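Local coordinates for trichothecene 15-O-acetyltransferase TRI3 (Fusarium sporotrichioides, PDB 3FP0), which acetylates the 15-hydroxyl of trichothecene intermediates during the biosynthesis of mycotoxins such as T-2 toxin, at residues Leu50-Ile55 with Val468-Leu473; Pro277-His282 with Asn490-Asp495. All coordinates share one frame; numbering follows the deposited sequence.

Contact 1: residues Leu50-Ile55 with Val468-Leu473. With FP0 ((3alpha)-15-hydroxy-12,13-epoxytrichothec-9-en-3-yl acetate), chain C.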
ATOM      1  N   LEU A  50       6.746  -9.327  -6.325  1.00 10.34           N
ATOM      2  CA  LEU A  50       7.217  -7.930  -6.210  1.00 10.32           C
ATOM      3  C   LEU A  50       6.002  -7.062  -5.858  1.00  9.40           C
ATOM      4  O   LEU A  50       4.919  -7.294  -6.374  1.00  8.62           O
ATOM      5  CB  LEU A  50       7.836  -7.420  -7.529  1.00  9.90           C
ATOM      6  CG  LEU A  50       8.193  -5.921  -7.669  1.00 11.40           C
ATOM      7  CD1 LEU A  50       9.223  -5.410  -6.631  1.00 10.21           C
ATOM      8  CD2 LEU A  50       8.665  -5.578  -9.094  1.00 11.82           C
ATOM      9  N   TYR A  51       6.197  -6.118  -4.940  1.00 10.33           N
ATOM     10  CA  TYR A  51       5.127  -5.257  -4.443  1.00  9.62           C
ATOM     11  C   TYR A  51       3.957  -5.959  -3.696  1.00  9.16           C
ATOM     12  O   TYR A  51       2.986  -5.277  -3.335  1.00  8.14           O
ATOM     13  CB  TYR A  51       4.596  -4.380  -5.604  1.00 11.27           C
ATOM     14  CG  TYR A  51       5.662  -3.453  -6.223  1.00 12.56           C
ATOM     15  CD1 TYR A  51       6.681  -2.882  -5.420  1.00 12.52           C
ATOM     16  CD2 TYR A  51       5.625  -3.125  -7.582  1.00 11.20           C
ATOM     17  CE1 TYR A  51       7.684  -2.025  -5.993  1.00 13.86           C
ATOM     18  CE2 TYR A  51       6.592  -2.272  -8.159  1.00 11.20           C
ATOM     19  CZ  TYR A  51       7.595  -1.716  -7.368  1.00 13.53           C
ATOM     20  OH  TYR A  51       8.521  -0.881  -7.928  1.00 13.03           O
ATOM     21  N   ASP A  52       4.074  -7.248  -3.363  1.00  7.69           N
ATOM     22  CA  ASP A  52       3.062  -7.906  -2.522  1.00  7.60           C
ATOM     23  C   ASP A  52       2.900  -7.074  -1.247  1.00  7.44           C
ATOM     24  O   ASP A  52       3.893  -6.508  -0.705  1.00  6.35           O
ATOM     25  CB  ASP A  52       3.494  -9.339  -2.098  1.00  7.46           C
ATOM     26  CG  ASP A  52       3.037 -10.439  -3.060  1.00  9.20           C
ATOM     27  OD1 ASP A  52       2.664 -10.164  -4.244  1.00 11.95           O
ATOM     28  OD2 ASP A  52       3.036 -11.610  -2.603  1.00 11.83           O
ATOM     29  N   LEU A  53       1.658  -6.976  -0.770  1.00  7.59           N
ATOM     30  CA  LEU A  53       1.354  -6.188   0.432  1.00  7.96           C
ATOM     31  C   LEU A  53       1.337  -7.120   1.618  1.00  8.16           C
ATOM     32  O   LEU A  53       0.733  -8.202   1.539  1.00  8.95           O
ATOM     33  CB  LEU A  53      -0.025  -5.490   0.296  1.00  7.65           C
ATOM     34  CG  LEU A  53      -0.174  -4.624  -0.941  1.00 10.24           C
ATOM     35  CD1 LEU A  53      -1.614  -4.071  -1.143  1.00 11.60           C
ATOM     36  CD2 LEU A  53       0.828  -3.466  -0.811  1.00 11.99           C
ATOM     37  N   TYR A  54       1.995  -6.703   2.698  1.00  7.55           N
ATOM     38  CA  TYR A  54       1.890  -7.380   3.981  1.00  8.78           C
ATOM     39  C   TYR A  54       1.446  -6.355   5.034  1.00 10.00           C
ATOM     40  O   TYR A  54       2.070  -5.290   5.178  1.00 11.75           O
ATOM     41  CB  TYR A  54       3.231  -7.975   4.388  1.00  7.14           C
ATOM     42  CG  TYR A  54       3.632  -9.197   3.621  1.00  7.80           C
ATOM     43  CD1 TYR A  54       3.332 -10.483   4.118  1.00  8.26           C
ATOM     44  CD2 TYR A  54       4.311  -9.081   2.401  1.00  8.04           C
ATOM     45  CE1 TYR A  54       3.761 -11.636   3.426  1.00  8.59           C
ATOM     46  CE2 TYR A  54       4.734 -10.197   1.702  1.00  6.46           C
ATOM     47  CZ  TYR A  54       4.454 -11.472   2.211  1.00  7.20           C
ATOM     48  OH  TYR A  54       4.883 -12.593   1.550  1.00  8.84           O
ATOM     49  N   ILE A  55       0.339  -6.638   5.720  1.00  9.90           N
ATOM     50  CA  ILE A  55      -0.093  -5.805   6.852  1.00  8.06           C
ATOM     51  C   ILE A  55      -0.017  -6.605   8.154  1.00  7.39           C
ATOM     52  O   ILE A  55      -0.669  -7.644   8.314  1.00  6.36           O
ATOM     53  CB  ILE A  55      -1.497  -5.175   6.673  1.00  7.84           C
ATOM     54  CG1 ILE A  55      -1.623  -4.483   5.283  1.00  8.12           C
ATOM     55  CG2 ILE A  55      -1.773  -4.258   7.875  1.00  5.94           C
ATOM     56  CD1 ILE A  55      -3.032  -3.881   4.968  1.00  8.81           C
ATOM     57  N   VAL A 468       3.862  -3.286   5.137  1.00  8.84           N
ATOM     58  CA  VAL A 468       5.149  -3.694   4.557  1.00  8.32           C
ATOM     59  C   VAL A 468       4.964  -4.224   3.127  1.00  9.27           C
ATOM     60  O   VAL A 468       4.081  -5.040   2.891  1.00  9.92           O
ATOM     61  CB  VAL A 468       5.826  -4.709   5.508  1.00  8.10           C
ATOM     62  CG1 VAL A 468       7.115  -5.302   4.919  1.00 10.07           C
ATOM     63  CG2 VAL A 468       6.064  -4.036   6.875  1.00  6.44           C
ATOM     64  N   VAL A 469       5.809  -3.774   2.186  1.00  9.35           N
ATOM     65  CA  VAL A 469       5.697  -4.137   0.753  1.00  9.30           C
ATOM     66  C   VAL A 469       6.992  -4.818   0.304  1.00  9.66           C
ATOM     67  O   VAL A 469       8.083  -4.419   0.738  1.00 10.18           O
ATOM     68  CB  VAL A 469       5.363  -2.892  -0.106  1.00  8.84           C
ATOM     69  CG1 VAL A 469       5.228  -3.194  -1.610  1.00  6.99           C
ATOM     70  CG2 VAL A 469       4.083  -2.216   0.431  1.00  9.61           C
ATOM     71  N   ASN A 470       6.874  -5.839  -0.540  1.00  8.52           N
ATOM     72  CA  ASN A 470       8.093  -6.520  -1.034  1.00  9.22           C
ATOM     73  C   ASN A 470       8.870  -5.620  -1.979  1.00  9.18           C
ATOM     74  O   ASN A 470       8.293  -5.132  -2.936  1.00  8.60           O
ATOM     75  CB  ASN A 470       7.716  -7.778  -1.764  1.00  8.56           C
ATOM     76  CG  ASN A 470       7.440  -8.917  -0.830  1.00 10.14           C
ATOM     77  OD1 ASN A 470       7.737  -8.875   0.404  1.00  6.93           O
ATOM     78  ND2 ASN A 470       6.868  -9.963  -1.396  1.00  6.30           N
ATOM     79  N   GLN A 471      10.159  -5.378  -1.694  1.00  8.93           N
ATOM     80  CA  GLN A 471      10.989  -4.620  -2.652  1.00  9.11           C
ATOM     81  C   GLN A 471      12.029  -5.502  -3.324  1.00  9.61           C
ATOM     82  O   GLN A 471      12.899  -6.051  -2.643  1.00  9.28           O
ATOM     83  CB  GLN A 471      11.709  -3.437  -2.003  1.00  8.76           C
ATOM     84  CG  GLN A 471      12.664  -2.715  -2.980  1.00  7.77           C
ATOM     85  CD  GLN A 471      11.911  -1.914  -4.060  1.00  8.21           C
ATOM     86  OE1 GLN A 471      11.430  -2.484  -5.030  1.00 12.05           O
ATOM     87  NE2 GLN A 471      11.885  -0.597  -3.921  1.00  8.32           N
ATOM     88  N   SER A 472      11.930  -5.605  -4.646  1.00 10.51           N
ATOM     89  CA  SER A 472      12.894  -6.359  -5.438  1.00 13.59           C
ATOM     90  C   SER A 472      13.518  -5.484  -6.536  1.00 13.17           C
ATOM     91  O   SER A 472      14.172  -6.000  -7.441  1.00 15.03           O
ATOM     92  CB  SER A 472      12.215  -7.592  -6.056  1.00 14.90           C
ATOM     93  OG  SER A 472      12.287  -8.670  -5.135  1.00 21.41           O
ATOM     94  N   LEU A 473      13.246  -4.183  -6.494  1.00 13.20           N
ATOM     95  CA  LEU A 473      13.916  -3.218  -7.348  1.00 12.47           C
ATOM     96  C   LEU A 473      14.912  -2.452  -6.504  1.00 12.25           C
ATOM     97  O   LEU A 473      14.800  -2.440  -5.279  1.00 10.66           O
ATOM     98  CB  LEU A 473      12.901  -2.289  -8.047  1.00 13.35           C
ATOM     99  CG  LEU A 473      12.082  -2.923  -9.189  1.00 16.47           C
ATOM    100  CD1 LEU A 473      11.330  -1.846  -9.949  1.00 20.73           C
ATOM    101  CD2 LEU A 473      12.913  -3.750 -10.158  1.00 18.39           C
TER
HETATM  102  C2  FP0 C 520       4.268   2.389  -8.654  1.00 13.19           C
HETATM  103  C6  FP0 C 520       3.520   2.147  -5.810  1.00 14.20           C
HETATM  104  C5  FP0 C 520       2.491   2.339  -6.980  1.00 14.50           C
HETATM  105  C4  FP0 C 520       2.529   3.764  -7.550  1.00 13.08           C
HETATM  106  C3  FP0 C 520       3.601   3.774  -8.676  1.00 12.26           C
HETATM  107  C11 FP0 C 520       4.936   2.597  -6.246  1.00 13.89           C
HETATM  108  C10 FP0 C 520       6.024   2.035  -5.309  1.00 12.71           C
HETATM  109  C9  FP0 C 520       5.807   1.011  -4.433  1.00  9.61           C
HETATM  110  C8  FP0 C 520       4.449   0.389  -4.217  1.00 10.08           C
HETATM  111  C12 FP0 C 520       3.037   1.611  -8.228  1.00 14.29           C
HETATM  112  C13 FP0 C 520       2.967   0.125  -8.416  1.00 15.65           C
HETATM  113  O4  FP0 C 520       3.144   6.439  -8.930  1.00 14.84           O
HETATM  114  C17 FP0 C 520       4.291   6.139  -8.612  1.00 14.52           C
HETATM  115  C18 FP0 C 520       5.427   7.077  -8.295  1.00 14.88           C
HETATM  116  O3  FP0 C 520       4.610   4.765  -8.511  1.00 11.75           O
HETATM  117  O2  FP0 C 520       2.181   1.051  -9.221  1.00 17.16           O
HETATM  118  O1  FP0 C 520       5.275   2.274  -7.622  1.00 14.13           O
HETATM  119  C14 FP0 C 520       1.029   2.016  -6.593  1.00 10.01           C
HETATM  120  C7  FP0 C 520       3.577   0.649  -5.435  1.00 10.55           C
HETATM  121  C15 FP0 C 520       3.117   3.062  -4.650  1.00 14.75           C
HETATM  122  O12 FP0 C 520       2.167   2.482  -3.738  1.00 15.13           O
HETATM  123  C16 FP0 C 520       6.928   0.458  -3.608  1.00 11.14           C
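The ring of Tyr51 has Val469 CG1 at its edge, near the ring plane. Leu50 CG lies over the centre of one face, and C8 of the bound trichothecene lies over the opposite face, offset toward the rim. The segments hold the start of strand 53-61 and the end of strand 457-469, antiparallel neighbours in a mixed sheet. The ring of Tyr54 has Asn470 ND2 in plane at its edge, and the ring and amide planes are 47° apart. Asn470 OD1 approaches CE2 of Tyr54 to 3.5 Å. Trp138 and Glu142 of helix 134-147 and Ala49 O bind the amide of Asn470; Glu142 also takes the Tyr54 hydroxyl.

Tyr54 and Val468 form a hydrogen-bonded pair, Tyr54 N to Val468 O and Val468 N to Tyr54 O, both 2.7 Å. Beyond the strand ends the pairing goes on: Asn470 N donates to Asp52 O, and Asn470 O accepts from Tyr51 N. Leu53 and Val469 share the other face, Leu53 CD2 to Val469 CG2 3.7 Å.

With chi1 at 171°, Leu50 swings its side chain away from its own N, and CD1 comes to 3.4 Å from Ser472 N, a buried N-H with no partner in the model. The Tyr51 ring forms part of the wall of the substrate pocket: Tyr51 CE1 lies 3.5 Å from C16 of the ligand.

Contact 2: residues Pro277-His282 with Asn490-Asp495. With GLC (alpha-D-glucopyranose), chain B; Z9N (alpha-D-fructofuranose), chain D.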
ATOM      1  N   PRO A 277      13.761  -9.096  -0.077  1.00 12.58           N
ATOM      2  CA  PRO A 277      13.008  -7.896   0.363  1.00 11.94           C
ATOM      3  C   PRO A 277      13.152  -7.715   1.862  1.00 10.82           C
ATOM      4  O   PRO A 277      13.077  -8.695   2.619  1.00 10.36           O
ATOM      5  CB  PRO A 277      11.543  -8.233   0.003  1.00 11.54           C
ATOM      6  CG  PRO A 277      11.523  -9.764   0.011  1.00 12.37           C
ATOM      7  CD  PRO A 277      12.851 -10.195  -0.496  1.00 12.15           C
ATOM      8  N   ARG A 278      13.413  -6.481   2.277  1.00  9.64           N
ATOM      9  CA  ARG A 278      13.637  -6.172   3.669  1.00  8.77           C
ATOM     10  C   ARG A 278      12.936  -4.864   4.017  1.00  7.94           C
ATOM     11  O   ARG A 278      12.583  -4.091   3.143  1.00  7.11           O
ATOM     12  CB  ARG A 278      15.141  -6.032   3.987  1.00  9.56           C
ATOM     13  CG  ARG A 278      16.041  -7.274   3.744  1.00 10.89           C
ATOM     14  CD  ARG A 278      15.648  -8.445   4.634  1.00 13.77           C
ATOM     15  NE  ARG A 278      16.516  -9.603   4.415  1.00 15.81           N
ATOM     16  CZ  ARG A 278      16.351 -10.785   5.011  1.00 19.82           C
ATOM     17  NH1 ARG A 278      15.340 -10.973   5.864  1.00 18.49           N
ATOM     18  NH2 ARG A 278      17.193 -11.788   4.752  1.00 18.73           N
ATOM     19  N   CYS A 279      12.830  -4.574   5.308  1.00  8.15           N
ATOM     20  CA  CYS A 279      12.193  -3.348   5.761  1.00  9.00           C
ATOM     21  C   CYS A 279      12.832  -2.918   7.098  1.00  9.61           C
ATOM     22  O   CYS A 279      13.114  -3.756   7.943  1.00 10.13           O
ATOM     23  CB  CYS A 279      10.692  -3.569   5.892  1.00  8.36           C
ATOM     24  SG  CYS A 279       9.703  -2.160   6.432  1.00 10.21           S
ATOM     25  N   VAL A 280      13.118  -1.619   7.224  1.00  9.04           N
ATOM     26  CA  VAL A 280      13.527  -0.983   8.485  0.50  8.58           C
ATOM     27  C   VAL A 280      12.388  -0.028   8.877  1.00  9.01           C
ATOM     28  O   VAL A 280      11.833   0.643   8.018  1.00  7.16           O
ATOM     29  CB  VAL A 280      14.841  -0.174   8.300  0.50  8.89           C
ATOM     30  CG1 VAL A 280      15.380   0.357   9.650  0.50  7.25           C
ATOM     31  CG2 VAL A 280      15.892  -1.014   7.584  0.50  7.29           C
ATOM     32  N   ILE A 281      12.050   0.017  10.161  1.00  9.75           N
ATOM     33  CA  ILE A 281      10.868   0.750  10.633  1.00 10.80           C
ATOM     34  C   ILE A 281      11.307   1.688  11.758  1.00 12.15           C
ATOM     35  O   ILE A 281      12.183   1.327  12.605  1.00 12.88           O
ATOM     36  CB  ILE A 281       9.803  -0.240  11.201  1.00 12.15           C
ATOM     37  CG1 ILE A 281       9.341  -1.271  10.152  1.00  9.99           C
ATOM     38  CG2 ILE A 281       8.578   0.517  11.829  1.00 10.45           C
ATOM     39  CD1 ILE A 281       8.588  -2.465  10.797  1.00 11.63           C
ATOM     40  N   HIS A 282      10.717   2.883  11.784  1.00 11.82           N
ATOM     41  CA  HIS A 282      10.883   3.803  12.896  1.00 11.66           C
ATOM     42  C   HIS A 282       9.489   4.272  13.278  1.00 11.56           C
ATOM     43  O   HIS A 282       8.797   4.990  12.528  1.00 10.75           O
ATOM     44  CB  HIS A 282      11.786   5.013  12.570  1.00 12.12           C
ATOM     45  CG  HIS A 282      12.059   5.880  13.756  1.00 13.66           C
ATOM     46  ND1 HIS A 282      13.283   5.917  14.381  1.00 14.93           N
ATOM     47  CD2 HIS A 282      11.254   6.714  14.456  1.00 13.27           C
ATOM     48  CE1 HIS A 282      13.216   6.721  15.429  1.00 16.51           C
ATOM     49  NE2 HIS A 282      11.991   7.204  15.504  1.00 11.37           N
ATOM     50  N   ASN A 490       8.633   3.597   7.446  1.00  9.20           N
ATOM     51  CA  ASN A 490       9.492   2.452   7.127  1.00  9.46           C
ATOM     52  C   ASN A 490      10.165   2.630   5.760  1.00  9.36           C
ATOM     53  O   ASN A 490       9.727   3.485   4.941  1.00  8.17           O
ATOM     54  CB  ASN A 490       8.741   1.105   7.319  1.00 10.05           C
ATOM     55  CG  ASN A 490       7.688   0.842   6.249  1.00 10.74           C
ATOM     56  OD1 ASN A 490       7.952   1.006   5.050  1.00 14.10           O
ATOM     57  ND2 ASN A 490       6.496   0.374   6.675  1.00  8.41           N
ATOM     58  N   ILE A 491      11.285   1.926   5.560  1.00  9.10           N
ATOM     59  CA  ILE A 491      11.951   1.934   4.273  1.00  8.32           C
ATOM     60  C   ILE A 491      12.050   0.487   3.811  1.00  8.82           C
ATOM     61  O   ILE A 491      12.544  -0.375   4.536  1.00  7.64           O
ATOM     62  CB  ILE A 491      13.364   2.572   4.288  1.00  8.26           C
ATOM     63  CG1 ILE A 491      13.335   3.984   4.882  1.00  6.90           C
ATOM     64  CG2 ILE A 491      13.987   2.540   2.875  1.00  7.98           C
ATOM     65  CD1 ILE A 491      14.639   4.823   4.693  1.00  7.14           C
ATOM     66  N   ILE A 492      11.502   0.216   2.625  1.00  9.87           N
ATOM     67  CA  ILE A 492      11.713  -1.072   1.950  1.00  9.50           C
ATOM     68  C   ILE A 492      12.914  -1.014   0.999  1.00  9.40           C
ATOM     69  O   ILE A 492      13.205   0.002   0.380  1.00  9.12           O
ATOM     70  CB  ILE A 492      10.417  -1.611   1.260  1.00  9.86           C
ATOM     71  CG1 ILE A 492      10.054  -0.776  -0.003  1.00  8.79           C
ATOM     72  CG2 ILE A 492       9.283  -1.701   2.336  1.00  8.13           C
ATOM     73  CD1 ILE A 492       8.705  -1.203  -0.724  1.00  9.28           C
ATOM     74  N   TYR A 493      13.632  -2.112   0.926  1.00  9.67           N
ATOM     75  CA  TYR A 493      14.870  -2.176   0.150  1.00 10.29           C
ATOM     76  C   TYR A 493      15.111  -3.631  -0.102  1.00 10.54           C
ATOM     77  O   TYR A 493      14.620  -4.498   0.659  1.00 10.68           O
ATOM     78  CB  TYR A 493      16.071  -1.503   0.898  1.00 10.54           C
ATOM     79  CG  TYR A 493      16.603  -2.247   2.089  1.00  9.32           C
ATOM     80  CD1 TYR A 493      17.750  -3.047   1.995  1.00 13.12           C
ATOM     81  CD2 TYR A 493      15.933  -2.186   3.329  1.00 10.68           C
ATOM     82  CE1 TYR A 493      18.231  -3.749   3.134  1.00 11.12           C
ATOM     83  CE2 TYR A 493      16.381  -2.859   4.421  1.00 10.69           C
ATOM     84  CZ  TYR A 493      17.536  -3.634   4.331  1.00 12.07           C
ATOM     85  OH  TYR A 493      17.951  -4.322   5.454  1.00 12.09           O
ATOM     86  N   ASN A 494      15.800  -3.919  -1.199  1.00 10.71           N
ATOM     87  CA  ASN A 494      16.270  -5.271  -1.448  1.00 10.49           C
ATOM     88  C   ASN A 494      17.701  -5.442  -0.944  1.00 10.84           C
ATOM     89  O   ASN A 494      18.556  -4.587  -1.228  1.00 10.84           O
ATOM     90  CB  ASN A 494      16.150  -5.618  -2.940  1.00 11.54           C
ATOM     91  CG  ASN A 494      16.276  -7.083  -3.173  1.00 11.23           C
ATOM     92  OD1 ASN A 494      17.377  -7.584  -3.257  1.00 11.92           O
ATOM     93  ND2 ASN A 494      15.146  -7.795  -3.205  1.00 10.54           N
ATOM     94  N   ASP A 495      17.967  -6.504  -0.171  1.00 10.14           N
ATOM     95  CA  ASP A 495      19.313  -6.605   0.491  1.00 11.13           C
ATOM     96  C   ASP A 495      20.528  -7.010  -0.383  1.00 10.66           C
ATOM     97  O   ASP A 495      21.635  -7.121   0.124  1.00 10.51           O
ATOM     98  CB  ASP A 495      19.285  -7.378   1.824  1.00 11.24           C
ATOM     99  CG  ASP A 495      19.043  -8.859   1.649  1.00 11.72           C
ATOM    100  OD1 ASP A 495      19.087  -9.386   0.516  1.00 13.10           O
ATOM    101  OD2 ASP A 495      18.799  -9.520   2.661  1.00 15.27           O
TER
HETATM  102  C1  GLC B   1      13.146   3.555  17.709  0.50 23.64           C
HETATM  103  C2  GLC B   1      13.022   2.135  18.325  0.50 26.66           C
HETATM  104  C3  GLC B   1      13.709   1.033  17.509  0.50 26.89           C
HETATM  105  C4  GLC B   1      13.613   1.392  16.034  0.50 26.18           C
HETATM  106  C5  GLC B   1      14.544   2.585  15.887  0.50 23.84           C
HETATM  107  C6  GLC B   1      14.723   2.975  14.434  0.50 22.91           C
HETATM  108  O2  GLC B   1      13.488   2.073  19.673  0.50 26.46           O
HETATM  109  O3  GLC B   1      13.058  -0.181  17.782  0.50 30.79           O
HETATM  110  O4  GLC B   1      13.919   0.304  15.181  0.50 26.66           O
HETATM  111  O5  GLC B   1      14.125   3.701  16.667  0.50 23.06           O
HETATM  112  O6  GLC B   1      15.996   2.488  14.097  0.50 20.84           O
HETATM  113  O2  Z9N D   2      13.511   4.496  18.713  0.50 21.53           O
HETATM  114  C1  Z9N D   2      12.198   4.572  20.752  0.50 21.93           C
HETATM  115  O1  Z9N D   2      11.159   3.615  20.603  0.50 18.74           O
HETATM  116  C2  Z9N D   2      12.518   5.247  19.406  0.50 20.72           C
HETATM  117  O5  Z9N D   2      13.131   6.506  19.611  0.50 20.55           O
HETATM  118  C3  Z9N D   2      11.232   5.628  18.657  0.50 21.14           C
HETATM  119  O3  Z9N D   2      10.150   4.755  18.939  0.50 24.38           O
HETATM  120  C4  Z9N D   2      10.884   7.021  19.150  0.50 18.41           C
HETATM  121  O4  Z9N D   2      10.647   7.897  18.082  0.50 13.95           O
HETATM  122  C5  Z9N D   2      12.166   7.535  19.768  0.50 18.74           C
HETATM  123  C6  Z9N D   2      11.978   8.005  21.212  0.50 16.21           C
HETATM  124  O6  Z9N D   2      13.152   7.774  21.981  0.50 13.58           O
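Strands 277-282 and 490-494 run antiparallel, their axes 4.6 Å apart at closest approach and their directions 166° apart. Arg278 with Tyr493 and Val280 with Ile491 are the hydrogen-bonded pairs; each has both N-H to O bonds. Pro277 with Asn494, Cys279 with Ile492 and Ile281 with Asn490 are the non-hydrogen-bonded pairs.

Arg278 carries much of the side-chain contact. Its CB sits over one face of the Tyr493 ring, 3.7 Å from the centroid, as a CH-pi contact. Its chain is bent at chi2 (-63°), and NE then meets Asp495 OD2 at 2.9 Å in a nearly straight salt-bridge bond. The oxygen lies in the guanidinium plane, but NE comes from above the carboxylate plane. NH1 has a second acidic partner, Glu143, and Asp495 OD1 accepts from Leu276 N. Val280 shares this face of the sheet with Tyr493.

On the other face, Ile281 CG1 lies alongside Asn490 CB, 3.7 Å away. The Asn490 amide reaches on to Phe467 O through ND2. Helix 134-147 touches this face at Pro277 and Ile281, while helix 500-516 touches the face of Ile491 and Tyr493.

At the far end, His282 NE2 is 3.0 Å from O4 of the fructose unit of a bound glucose-fructose disaccharide, a hydrogen bond with the donor undecided. His282 ND1 is hydrogen-bonded to Gln508 OE1. The two strands form the edge of a mixed sheet packed between helices, consistent with the alpha/beta fold of the CoA-dependent acyltransferase clan.

Both contacts are largely buried and contain antiparallel strand pairing, but in different sheets. In contact 1 the pairing is short and runs on into loops; in contact 2 it spans nearly the whole length. Both border the trichothecene, through Tyr51 and Ile492; only the other end of contact 2 reaches the bound disaccharide. Polar side chains in contact 1 are tied mainly to neighbouring parts of the protein. Contact 2 has a charged pair, partly exposed Arg278 and Asp495, the latter just past its strand end. Helix 134-147 touches both. The contacts also meet directly, with centres about 10 Å apart: Asn494 ND2 probably donates to Gln471 O at 2.9 Å, and Ile492 CG2 packs on Val469 O.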